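Local coordinates for malonyl acyl carrier protein transacylase (Streptococcus pneumoniae, PDB 3IM8), which probably catalyses the transfer of the malonyl group from malonyl-CoA to holo-acyl carrier protein, a step of fatty acid synthesis, at residues L7-G12 with A67-I72; R74-K79 with I270-G275; F281-K284 with H290-H293; A292-Q297 with V301-K306. All coordinates share one frame; numbering follows the deposited sequence.

Contact 1. Residues L7-G12 with A67-I72; sequences LFAGQG and ATSVAI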
loop_
_atom_site.group_PDB
_atom_site.type_symbol
_atom_site.label_atom_id
_atom_site.label_comp_id
_atom_site.label_asym_id
_atom_site.label_seq_id
_atom_site.Cartn_x
_atom_site.Cartn_y
_atom_site.Cartn_z
ATOM N N LEU A 7 2.973 -9.873 1.069
ATOM C CA LEU A 7 2.080 -8.788 0.730
ATOM C C LEU A 7 2.411 -7.654 1.700
ATOM O O LEU A 7 2.254 -7.804 2.914
ATOM C CB LEU A 7 0.666 -9.252 0.929
ATOM C CG LEU A 7 0.237 -10.451 0.073
ATOM C CD1 LEU A 7 -1.193 -10.832 0.415
ATOM C CD2 LEU A 7 0.403 -10.259 -1.449
ATOM N N PHE A 8 2.826 -6.503 1.184
ATOM C CA PHE A 8 3.275 -5.439 2.116
ATOM C C PHE A 8 2.198 -4.375 2.443
ATOM O O PHE A 8 1.581 -3.827 1.562
ATOM C CB PHE A 8 4.534 -4.784 1.597
ATOM C CG PHE A 8 5.756 -5.684 1.616
ATOM C CD1 PHE A 8 5.952 -6.635 0.632
ATOM C CD2 PHE A 8 6.742 -5.516 2.580
ATOM C CE1 PHE A 8 7.097 -7.448 0.630
ATOM C CE2 PHE A 8 7.880 -6.283 2.585
ATOM C CZ PHE A 8 8.066 -7.271 1.614
ATOM N N ALA A 9 1.998 -4.103 3.737
ATOM C CA ALA A 9 1.153 -3.025 4.254
ATOM C C ALA A 9 1.249 -1.658 3.564
ATOM O O ALA A 9 2.325 -1.241 3.153
ATOM C CB ALA A 9 1.419 -2.834 5.810
ATOM N N GLY A 10 0.103 -0.971 3.498
ATOM C CA GLY A 10 -0.005 0.424 3.073
ATOM C C GLY A 10 -0.299 1.450 4.160
ATOM O O GLY A 10 -0.461 1.140 5.353
ATOM N N GLN A 11 -0.348 2.701 3.725
ATOM C CA GLN A 11 -0.608 3.825 4.619
ATOM C C GLN A 11 -1.939 3.595 5.327
ATOM O O GLN A 11 -2.846 3.081 4.728
ATOM C CB GLN A 11 -0.659 5.109 3.768
ATOM C CG GLN A 11 -0.667 6.364 4.508
ATOM C CD GLN A 11 -0.742 7.532 3.558
ATOM O OE1 GLN A 11 -0.019 7.584 2.563
ATOM N NE2 GLN A 11 -1.658 8.465 3.842
ATOM N N GLY A 12 -2.044 3.995 6.602
ATOM C CA GLY A 12 -3.279 3.798 7.371
ATOM C C GLY A 12 -3.117 2.669 8.404
ATOM O O GLY A 12 -3.841 2.626 9.413
ATOM N N ALA A 67 10.058 1.573 6.460
ATOM C CA ALA A 67 11.196 1.138 7.249
ATOM C C ALA A 67 10.781 -0.020 8.137
ATOM O O ALA A 67 11.511 -0.995 8.252
ATOM C CB ALA A 67 11.710 2.284 8.091
ATOM N N THR A 68 9.594 0.083 8.749
ATOM C CA THR A 68 9.079 -0.968 9.615
ATOM C C THR A 68 8.810 -2.259 8.849
ATOM O O THR A 68 9.266 -3.306 9.232
ATOM C CB THR A 68 7.834 -0.510 10.288
ATOM O OG1 THR A 68 8.162 0.601 11.136
ATOM C CG2 THR A 68 7.273 -1.662 11.131
ATOM N N SER A 69 8.100 -2.151 7.742
ATOM C CA SER A 69 7.863 -3.287 6.863
ATOM C C SER A 69 9.122 -3.943 6.323
ATOM O O SER A 69 9.230 -5.163 6.377
ATOM C CB SER A 69 7.013 -2.843 5.686
ATOM O OG SER A 69 5.778 -2.377 6.188
ATOM N N VAL A 70 10.023 -3.162 5.728
ATOM C CA VAL A 70 11.324 -3.713 5.264
ATOM C C VAL A 70 12.039 -4.453 6.384
ATOM O O VAL A 70 12.569 -5.565 6.166
ATOM C CB VAL A 70 12.215 -2.647 4.624
ATOM C CG1 VAL A 70 13.568 -3.215 4.206
ATOM C CG2 VAL A 70 11.497 -2.099 3.377
ATOM N N ALA A 71 12.047 -3.868 7.579
ATOM C CA ALA A 71 12.647 -4.551 8.752
ATOM C C ALA A 71 11.982 -5.908 9.068
ATOM O O ALA A 71 12.680 -6.898 9.352
ATOM C CB ALA A 71 12.554 -3.685 9.935
ATOM N N ILE A 72 10.655 -5.952 9.037
ATOM C CA ILE A 72 9.920 -7.200 9.280
ATOM C C ILE A 72 10.224 -8.252 8.181
ATOM O O ILE A 72 10.445 -9.447 8.448
ATOM C CB ILE A 72 8.394 -6.948 9.406
ATOM C CG1 ILE A 72 8.112 -6.095 10.645
ATOM C CG2 ILE A 72 7.665 -8.285 9.560
ATOM C CD1 ILE A 72 6.735 -5.639 10.786
#

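Contact 2. Residues R74-K79 with I270-G275; sequences RLLQEK and IEIGPG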
loop_
_atom_site.group_PDB
_atom_site.type_symbol
_atom_site.label_atom_id
_atom_site.label_comp_id
_atom_site.label_asym_id
_atom_site.label_seq_id
_atom_site.Cartn_x
_atom_site.Cartn_y
_atom_site.Cartn_z
ATOM N N ARG A 74 12.970 -8.372 6.370
ATOM C CA ARG A 74 14.345 -8.772 6.621
ATOM C C ARG A 74 14.463 -9.748 7.793
ATOM O O ARG A 74 15.261 -10.697 7.742
ATOM C CB ARG A 74 15.280 -7.565 6.814
ATOM C CG ARG A 74 15.646 -6.862 5.552
ATOM C CD ARG A 74 16.379 -5.562 5.847
ATOM N NE ARG A 74 16.857 -4.885 4.643
ATOM C CZ ARG A 74 17.676 -3.840 4.673
ATOM N NH1 ARG A 74 18.098 -3.376 5.848
ATOM N NH2 ARG A 74 18.108 -3.289 3.530
ATOM N N LEU A 75 13.644 -9.550 8.827
ATOM C CA LEU A 75 13.572 -10.516 9.923
ATOM C C LEU A 75 13.098 -11.897 9.436
ATOM O O LEU A 75 13.749 -12.920 9.748
ATOM C CB LEU A 75 12.719 -9.989 11.091
ATOM C CG LEU A 75 12.453 -10.914 12.301
ATOM C CD1 LEU A 75 13.717 -11.535 12.898
ATOM C CD2 LEU A 75 11.667 -10.199 13.384
ATOM N N LEU A 76 11.980 -11.920 8.698
ATOM C CA LEU A 76 11.473 -13.134 8.090
ATOM C C LEU A 76 12.593 -13.835 7.275
ATOM O O LEU A 76 12.757 -15.062 7.396
ATOM C CB LEU A 76 10.209 -12.863 7.232
ATOM C CG LEU A 76 8.902 -12.511 7.974
ATOM C CD1 LEU A 76 7.730 -12.789 7.137
ATOM C CD2 LEU A 76 8.778 -13.347 9.252
ATOM N N GLN A 77 13.386 -13.065 6.519
ATOM C CA GLN A 77 14.525 -13.612 5.773
ATOM C C GLN A 77 15.544 -14.345 6.653
ATOM O O GLN A 77 15.977 -15.454 6.315
ATOM C CB GLN A 77 15.244 -12.543 4.950
ATOM C CG GLN A 77 14.504 -12.098 3.701
ATOM C CD GLN A 77 15.360 -11.240 2.830
ATOM O OE1 GLN A 77 15.835 -10.160 3.238
ATOM N NE2 GLN A 77 15.539 -11.679 1.600
ATOM N N GLU A 78 15.899 -13.741 7.785
ATOM C CA GLU A 78 16.746 -14.357 8.809
ATOM C C GLU A 78 16.172 -15.641 9.415
ATOM O O GLU A 78 16.935 -16.515 9.766
ATOM C CB GLU A 78 17.006 -13.350 9.944
ATOM C CG GLU A 78 17.705 -13.934 11.221
ATOM C CD GLU A 78 17.914 -12.889 12.329
ATOM O OE1 GLU A 78 17.479 -13.170 13.460
ATOM O OE2 GLU A 78 18.514 -11.797 12.073
ATOM N N LYS A 79 14.850 -15.736 9.595
ATOM C CA LYS A 79 14.182 -16.980 10.078
ATOM C C LYS A 79 13.953 -18.035 8.955
ATOM O O LYS A 79 13.355 -19.094 9.184
ATOM C CB LYS A 79 12.872 -16.653 10.829
ATOM C CG LYS A 79 13.041 -15.667 12.017
ATOM C CD LYS A 79 13.398 -16.321 13.387
ATOM C CE LYS A 79 14.018 -15.316 14.367
ATOM N NZ LYS A 79 14.303 -15.794 15.769
ATOM N N ILE A 270 1.852 -14.304 3.011
ATOM C CA ILE A 270 2.324 -13.745 4.320
ATOM C C ILE A 270 2.226 -12.245 4.210
ATOM O O ILE A 270 2.900 -11.641 3.356
ATOM C CB ILE A 270 3.750 -14.204 4.729
ATOM C CG1 ILE A 270 3.753 -15.736 5.032
ATOM C CG2 ILE A 270 4.218 -13.497 6.000
ATOM C CD1 ILE A 270 5.148 -16.329 5.275
ATOM N N GLU A 271 1.353 -11.650 5.021
ATOM C CA GLU A 271 1.249 -10.195 5.008
ATOM C C GLU A 271 2.285 -9.656 5.982
ATOM O O GLU A 271 2.358 -10.084 7.150
ATOM C CB GLU A 271 -0.171 -9.727 5.363
ATOM C CG GLU A 271 -0.249 -8.217 5.586
ATOM C CD GLU A 271 -1.634 -7.762 5.848
ATOM O OE1 GLU A 271 -2.477 -8.618 6.187
ATOM O OE2 GLU A 271 -1.893 -6.549 5.724
ATOM N N ILE A 272 3.113 -8.728 5.502
ATOM C CA ILE A 272 4.188 -8.143 6.298
ATOM C C ILE A 272 3.617 -6.888 6.958
ATOM O O ILE A 272 3.119 -6.038 6.254
ATOM C CB ILE A 272 5.353 -7.709 5.389
ATOM C CG1 ILE A 272 5.783 -8.848 4.479
ATOM C CG2 ILE A 272 6.536 -7.096 6.256
ATOM C CD1 ILE A 272 6.234 -10.091 5.247
ATOM N N GLY A 273 3.724 -6.746 8.282
ATOM C CA GLY A 273 3.027 -5.674 9.001
ATOM C C GLY A 273 3.659 -4.307 8.724
ATOM O O GLY A 273 4.638 -4.232 7.994
ATOM N N PRO A 274 3.132 -3.234 9.345
ATOM C CA PRO A 274 2.100 -3.253 10.403
ATOM C C PRO A 274 0.723 -3.657 9.938
ATOM O O PRO A 274 0.365 -3.416 8.778
ATOM C CB PRO A 274 2.051 -1.781 10.861
ATOM C CG PRO A 274 2.635 -0.968 9.671
ATOM C CD PRO A 274 3.682 -1.882 9.117
ATOM N N GLY A 275 -0.085 -4.203 10.837
ATOM C CA GLY A 275 -1.490 -4.446 10.508
ATOM C C GLY A 275 -1.773 -5.755 9.771
ATOM O O GLY A 275 -0.843 -6.465 9.384
#

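Contact 3. Residues F281-K284 with H290-H293; sequences FVKK and HLAH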
loop_
_atom_site.group_PDB
_atom_site.type_symbol
_atom_site.label_atom_id
_atom_site.label_comp_id
_atom_site.label_asym_id
_atom_site.label_seq_id
_atom_site.Cartn_x
_atom_site.Cartn_y
_atom_site.Cartn_z
ATOM N N PHE A 281 -8.571 -8.779 3.074
ATOM C CA PHE A 281 -8.899 -8.779 1.649
ATOM C C PHE A 281 -8.701 -10.167 1.019
ATOM O O PHE A 281 -9.584 -10.654 0.360
ATOM C CB PHE A 281 -8.045 -7.749 0.858
ATOM C CG PHE A 281 -8.255 -6.278 1.250
ATOM C CD1 PHE A 281 -7.287 -5.350 0.946
ATOM C CD2 PHE A 281 -9.416 -5.830 1.872
ATOM C CE1 PHE A 281 -7.443 -4.016 1.264
ATOM C CE2 PHE A 281 -9.592 -4.472 2.164
ATOM C CZ PHE A 281 -8.582 -3.581 1.883
ATOM N N VAL A 282 -7.545 -10.800 1.208
ATOM C CA VAL A 282 -7.270 -12.133 0.573
ATOM C C VAL A 282 -8.211 -13.280 1.101
ATOM O O VAL A 282 -8.448 -14.300 0.406
ATOM C CB VAL A 282 -5.749 -12.509 0.746
ATOM C CG1 VAL A 282 -5.468 -13.965 0.299
ATOM C CG2 VAL A 282 -4.816 -11.465 -0.009
ATOM N N LYS A 283 -8.705 -13.122 2.326
ATOM C CA LYS A 283 -9.633 -14.062 2.943
ATOM C C LYS A 283 -10.989 -13.998 2.224
ATOM O O LYS A 283 -11.669 -14.998 2.101
ATOM C CB LYS A 283 -9.863 -13.669 4.398
ATOM C CG LYS A 283 -9.716 -14.755 5.439
ATOM C CD LYS A 283 -11.011 -15.515 5.693
ATOM C CE LYS A 283 -10.860 -16.464 6.889
ATOM N NZ LYS A 283 -11.703 -17.660 6.690
ATOM N N LYS A 284 -11.386 -12.804 1.787
ATOM C CA LYS A 284 -12.585 -12.647 1.004
ATOM C C LYS A 284 -12.337 -13.122 -0.438
ATOM O O LYS A 284 -13.137 -13.867 -0.984
ATOM C CB LYS A 284 -13.096 -11.197 1.042
ATOM C CG LYS A 284 -13.059 -10.507 2.411
ATOM C CD LYS A 284 -14.409 -10.466 3.109
ATOM C CE LYS A 284 -14.367 -9.601 4.358
ATOM N NZ LYS A 284 -15.760 -9.246 4.785
ATOM N N HIS A 290 -3.909 -20.171 1.912
ATOM C CA HIS A 290 -3.171 -20.187 3.172
ATOM C C HIS A 290 -2.563 -18.808 3.480
ATOM O O HIS A 290 -1.859 -18.222 2.673
ATOM C CB HIS A 290 -2.099 -21.285 3.177
ATOM C CG HIS A 290 -2.637 -22.669 2.957
ATOM N ND1 HIS A 290 -3.512 -23.274 3.834
ATOM C CD2 HIS A 290 -2.407 -23.568 1.971
ATOM C CE1 HIS A 290 -3.804 -24.480 3.395
ATOM N NE2 HIS A 290 -3.150 -24.680 2.263
ATOM N N LEU A 291 -2.837 -18.307 4.664
ATOM C CA LEU A 291 -2.553 -16.922 4.971
ATOM C C LEU A 291 -2.062 -16.777 6.400
ATOM O O LEU A 291 -2.468 -17.532 7.295
ATOM C CB LEU A 291 -3.823 -16.147 4.794
ATOM C CG LEU A 291 -4.044 -14.643 4.978
ATOM C CD1 LEU A 291 -3.179 -13.755 4.065
ATOM C CD2 LEU A 291 -5.516 -14.521 4.571
ATOM N N ALA A 292 -1.207 -15.772 6.589
ATOM C CA ALA A 292 -0.541 -15.480 7.821
ATOM C C ALA A 292 -0.108 -14.029 7.691
ATOM O O ALA A 292 0.058 -13.512 6.585
ATOM C CB ALA A 292 0.676 -16.355 7.925
ATOM N N HIS A 293 0.045 -13.356 8.817
ATOM C CA HIS A 293 0.620 -12.035 8.809
ATOM C C HIS A 293 1.638 -11.942 9.923
ATOM O O HIS A 293 1.527 -12.665 10.892
ATOM C CB HIS A 293 -0.483 -10.991 8.958
ATOM C CG HIS A 293 -1.236 -11.069 10.251
ATOM N ND1 HIS A 293 -0.871 -10.345 11.375
ATOM C CD2 HIS A 293 -2.339 -11.770 10.601
ATOM C CE1 HIS A 293 -1.714 -10.600 12.356
ATOM N NE2 HIS A 293 -2.608 -11.471 11.914
#

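Contact 4. Residues A292-Q297 with V301-K306; sequences AHVEDQ and VALLEK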
loop_
_atom_site.group_PDB
_atom_site.type_symbol
_atom_site.label_atom_id
_atom_site.label_comp_id
_atom_site.label_asym_id
_atom_site.label_seq_id
_atom_site.Cartn_x
_atom_site.Cartn_y
_atom_site.Cartn_z
ATOM N N ALA A 292 -1.207 -15.772 6.589
ATOM C CA ALA A 292 -0.541 -15.480 7.821
ATOM C C ALA A 292 -0.108 -14.029 7.691
ATOM O O ALA A 292 0.058 -13.512 6.585
ATOM C CB ALA A 292 0.676 -16.355 7.925
ATOM N N HIS A 293 0.045 -13.356 8.817
ATOM C CA HIS A 293 0.620 -12.035 8.809
ATOM C C HIS A 293 1.638 -11.942 9.923
ATOM O O HIS A 293 1.527 -12.665 10.892
ATOM C CB HIS A 293 -0.483 -10.991 8.958
ATOM C CG HIS A 293 -1.236 -11.069 10.251
ATOM N ND1 HIS A 293 -0.871 -10.345 11.375
ATOM C CD2 HIS A 293 -2.339 -11.770 10.601
ATOM C CE1 HIS A 293 -1.714 -10.600 12.356
ATOM N NE2 HIS A 293 -2.608 -11.471 11.914
ATOM N N VAL A 294 2.640 -11.063 9.787
ATOM C CA VAL A 294 3.600 -10.831 10.842
ATOM C C VAL A 294 3.738 -9.333 11.062
ATOM O O VAL A 294 4.115 -8.611 10.112
ATOM C CB VAL A 294 4.978 -11.479 10.515
ATOM C CG1 VAL A 294 5.957 -11.217 11.659
ATOM C CG2 VAL A 294 4.846 -12.954 10.394
ATOM N N GLU A 295 3.391 -8.860 12.272
ATOM C CA GLU A 295 3.578 -7.429 12.634
ATOM C C GLU A 295 4.225 -7.226 14.029
ATOM O O GLU A 295 4.639 -6.118 14.364
ATOM C CB GLU A 295 2.229 -6.683 12.604
ATOM C CG GLU A 295 1.317 -7.119 13.735
ATOM C CD GLU A 295 0.022 -6.376 13.775
ATOM O OE1 GLU A 295 -0.059 -5.257 13.237
ATOM O OE2 GLU A 295 -0.946 -6.936 14.308
ATOM N N ASP A 296 4.303 -8.300 14.830
ATOM C CA ASP A 296 4.757 -8.264 16.241
ATOM C C ASP A 296 5.242 -9.664 16.742
ATOM O O ASP A 296 5.257 -10.630 15.976
ATOM C CB ASP A 296 3.671 -7.676 17.173
ATOM C CG ASP A 296 2.385 -8.498 17.199
ATOM O OD1 ASP A 296 2.376 -9.625 16.670
ATOM O OD2 ASP A 296 1.348 -7.997 17.692
ATOM N N GLN A 297 5.656 -9.783 18.000
ATOM C CA GLN A 297 6.291 -11.029 18.467
ATOM C C GLN A 297 5.291 -12.150 18.386
ATOM O O GLN A 297 5.583 -13.226 17.833
ATOM C CB GLN A 297 6.902 -10.930 19.893
ATOM C CG GLN A 297 7.908 -12.114 20.196
ATOM C CD GLN A 297 9.113 -12.105 19.248
ATOM O OE1 GLN A 297 9.545 -11.035 18.784
ATOM N NE2 GLN A 297 9.673 -13.293 18.955
ATOM N N VAL A 301 5.736 -15.690 16.113
ATOM C CA VAL A 301 5.689 -17.052 16.715
ATOM C C VAL A 301 4.596 -17.899 16.073
ATOM O O VAL A 301 4.869 -19.001 15.669
ATOM C CB VAL A 301 5.553 -16.999 18.220
ATOM C CG1 VAL A 301 5.307 -18.438 18.805
ATOM C CG2 VAL A 301 6.816 -16.409 18.813
ATOM N N ALA A 302 3.386 -17.354 15.912
ATOM C CA ALA A 302 2.297 -18.074 15.235
ATOM C C ALA A 302 2.705 -18.563 13.840
ATOM O O ALA A 302 2.275 -19.627 13.417
ATOM C CB ALA A 302 1.021 -17.217 15.164
ATOM N N LEU A 303 3.547 -17.795 13.147
ATOM C CA LEU A 303 4.049 -18.172 11.829
ATOM C C LEU A 303 5.149 -19.214 11.984
ATOM O O LEU A 303 5.079 -20.314 11.391
ATOM C CB LEU A 303 4.559 -16.940 11.058
ATOM C CG LEU A 303 5.086 -16.893 9.610
ATOM C CD1 LEU A 303 6.562 -16.772 9.596
ATOM C CD2 LEU A 303 4.608 -17.998 8.694
ATOM N N LEU A 304 6.143 -18.882 12.807
ATOM C CA LEU A 304 7.322 -19.753 12.965
ATOM C C LEU A 304 6.966 -21.178 13.479
ATOM O O LEU A 304 7.618 -22.151 13.085
ATOM C CB LEU A 304 8.402 -19.129 13.869
ATOM C CG LEU A 304 9.209 -17.871 13.483
ATOM C CD1 LEU A 304 10.131 -17.468 14.623
ATOM C CD2 LEU A 304 10.008 -18.052 12.214
ATOM N N GLU A 305 5.930 -21.299 14.316
ATOM C CA GLU A 305 5.588 -22.606 14.920
ATOM C C GLU A 305 5.077 -23.636 13.910
ATOM O O GLU A 305 4.947 -24.824 14.247
ATOM C CB GLU A 305 4.632 -22.475 16.117
ATOM C CG GLU A 305 3.247 -22.049 15.776
ATOM C CD GLU A 305 2.403 -21.728 17.001
ATOM O OE1 GLU A 305 1.171 -21.721 16.857
ATOM O OE2 GLU A 305 2.934 -21.484 18.107
ATOM N N LYS A 306 4.816 -23.162 12.684
ATOM C CA LYS A 306 4.419 -23.992 11.544
ATOM C C LYS A 306 5.661 -24.452 10.739
ATOM O O LYS A 306 5.559 -25.285 9.852
ATOM C CB LYS A 306 3.429 -23.224 10.666
ATOM C CG LYS A 306 2.218 -22.697 11.447
ATOM C CD LYS A 306 1.100 -22.152 10.534
ATOM C CE LYS A 306 1.576 -20.936 9.695
ATOM N NZ LYS A 306 0.511 -20.092 9.049
#

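Contact 1. Residues L7-G12 with A67-I72
F8 brings one edge of its ring up to S69. F8 CD2 lies 4.1 Å from S69 CB, and that methylene sits close to the ring plane, so the rim of the ring does the touching and not a face. The next ring carbon, F8 CE2, passes 4.2 Å from the backbone oxygen S69 O. The ring therefore rests against both the side chain and the peptide of the serine. A9 adds a looser touch, with its CB 4.4 Å from S69 OG. F8 CG stands anti to its carbonyl carbon (chi1 -68°), which carries the ring off the strand toward the helix. The backbones stay well apart, 6.9 Å between F8 CA and S69 CA.

The parts joined belong to the alpha/beta core of an acyltransferase. F8 is the last residue of strand 4-8 in a parallel sheet, and S69 is on helix 58-78, which packs over that sheet. F8 also touches S95, A96 and A99 of helix 92-99. This helix begins at G92, the last glycine of G88, S90 and G92, which fit a GxSxG nucleophile elbow; S90 is the predicted active-site serine, and the side chain of A9 is about 10 Å from its side chain.

The contact is buried, and the serine hydroxyl has polar partners there. S69 OG hydrogen-bonds to I65 O, one turn back in its own helix, and to G273 O in the loop after strand 268-272. Both are carbonyl oxygens, so the hydroxyl hydrogen is probably shared between them.

Contact 2. Residues R74-K79 with I270-G275
L76 has CG anti to its carbonyl carbon (chi1 -71°), and its CD1 extends away from the helix as the leading methyl. I272 bends back on itself instead (chi2 -59°), which swings its CD1 toward L76. I270 needs no such bend, because its short branch CG2 already faces the leucine. This is helix-on-sheet packing in an alpha/beta fold. Helix 58-78 lies over one face of the parallel sheet, and strand 268-272 is one of the two inner strands.

A single methyl carries the contact. L76 CD1 is 3.6 Å from I272 CD1 and 3.8 Å from I270 CG2. The leucine and I272 run past each other in opposite directions, while L76 and I270 cross obliquely. All three residues are buried, and the attraction is purely apolar. F6 of strand 4-8 touches all three, and L303 of helix 297-304 touches L76 and I270.

E271, between the isoleucines, faces away from the helix. Its carboxylate is held by S279 OG and by L278 N. On the helix side, I270 CG2 and I272 CD1 lie 4.0 Å apart, and L76 CD1 touches both.

Contact 3. Residues F281-K284 with H290-H293
The flat peptide group between V282 and K283 takes the tip of L291 on one face. L291 CD2 sits almost straight above K283 N, at 4.1 Å. The methyl thus rests on the broad side of the amide and does not approach its N-H end. The side chains at the ends of this peptide flank the same methyl. V282 CG1 is 4.3 Å from L291 CD2, and K283 CG is also 4.3 Å from L291 CD2.

The reach comes from L291. Its CG is anti to the backbone N (chi1 -179°), and CD2 continues in the extended direction away from CA. The side chain thus points straight from the strand to the helix. This is needed because the nearest alpha carbons, K283 CA and L291 CA, are 7.9 Å apart. V282 forms the buried side of the contact. K283 forms the open side: only the near part of its chain takes part, and its amine end leads away into an exposed position.

Strand 268-272, helix 277-285 and strand 290-294 form a beta-alpha-beta unit, and the contact joins the helix to the second strand. F269 of the first strand touches both V282 and L291. S279, one turn earlier in the helix, also packs on L291. F254 and I258 of helix 254-263 touch V282, and F281 turns away to N160 and T161 of strand 154-161.

Contact 4. Residues A292-Q297 with V301-K306
V294 and L303 meet at about a right angle, with V294 CG2 4.0 Å from L303 CG. V294 CG2 is the branch beside the backbone N, and it lies against the near part of the leucine. L303 CG is anti to its backbone N (chi1 -176°), which sends the fork of the side chain toward the strand. There L303 CD2 comes within 4.3 Å of A292 CB. A292 CB also meets a lysine: K306 NZ lies 3.9 Å from it, brought back by a bend in the lysine chain (chi3 -62°). This end is near solvent, whereas V294 and L303 are buried.

The second link is backbone. V301 N donates to Q297 O at 3.0 Å, nearly straight (168°). It is an ordinary i to i+4 helix bond. V301 CG2 also packs 3.6 Å from Q297 O.

The unit is an edge strand that turns through a short loop into the C-terminal helix. Strand 290-294 is outermost in the parallel sheet, and helix 297-304 folds back over its end.

Further out, polar groups set the turn. D296 is the N-cap of the helix, and its side chain caps a backbone N in the first turn. D296 OD1 also bonds to S299 OG, which in turn bonds to E295 N. E295 OE1 holds G275 N, tying the turn to the loop after strand 268-272. Q297 N reaches D21 OD2. Behind the apolar pair, L76 of helix 58-78 touches both V294 and L303.

Overall arrangement
The four contacts surround one parallel sheet, ordered 85-88, 4-8, 268-272, 290-294. They follow in number along the chain, and contacts 3 and 4 share A292 and H293. Contacts 1 and 2 both use helix 58-78, with centres 9 Å apart. Contact 4 lies 8 Å from contact 2, centre to centre, and adds the C-terminal helix to the same face. Contact 3 packs helix 277-285 on the other face, its centre 13 to 16 Å from the rest. Backbone pairing joins them: L7 to I272, and E271 to A292. Contact 1 lies nearest the predicted active-site serine; the others lie farther out, toward the edge strand 290-294.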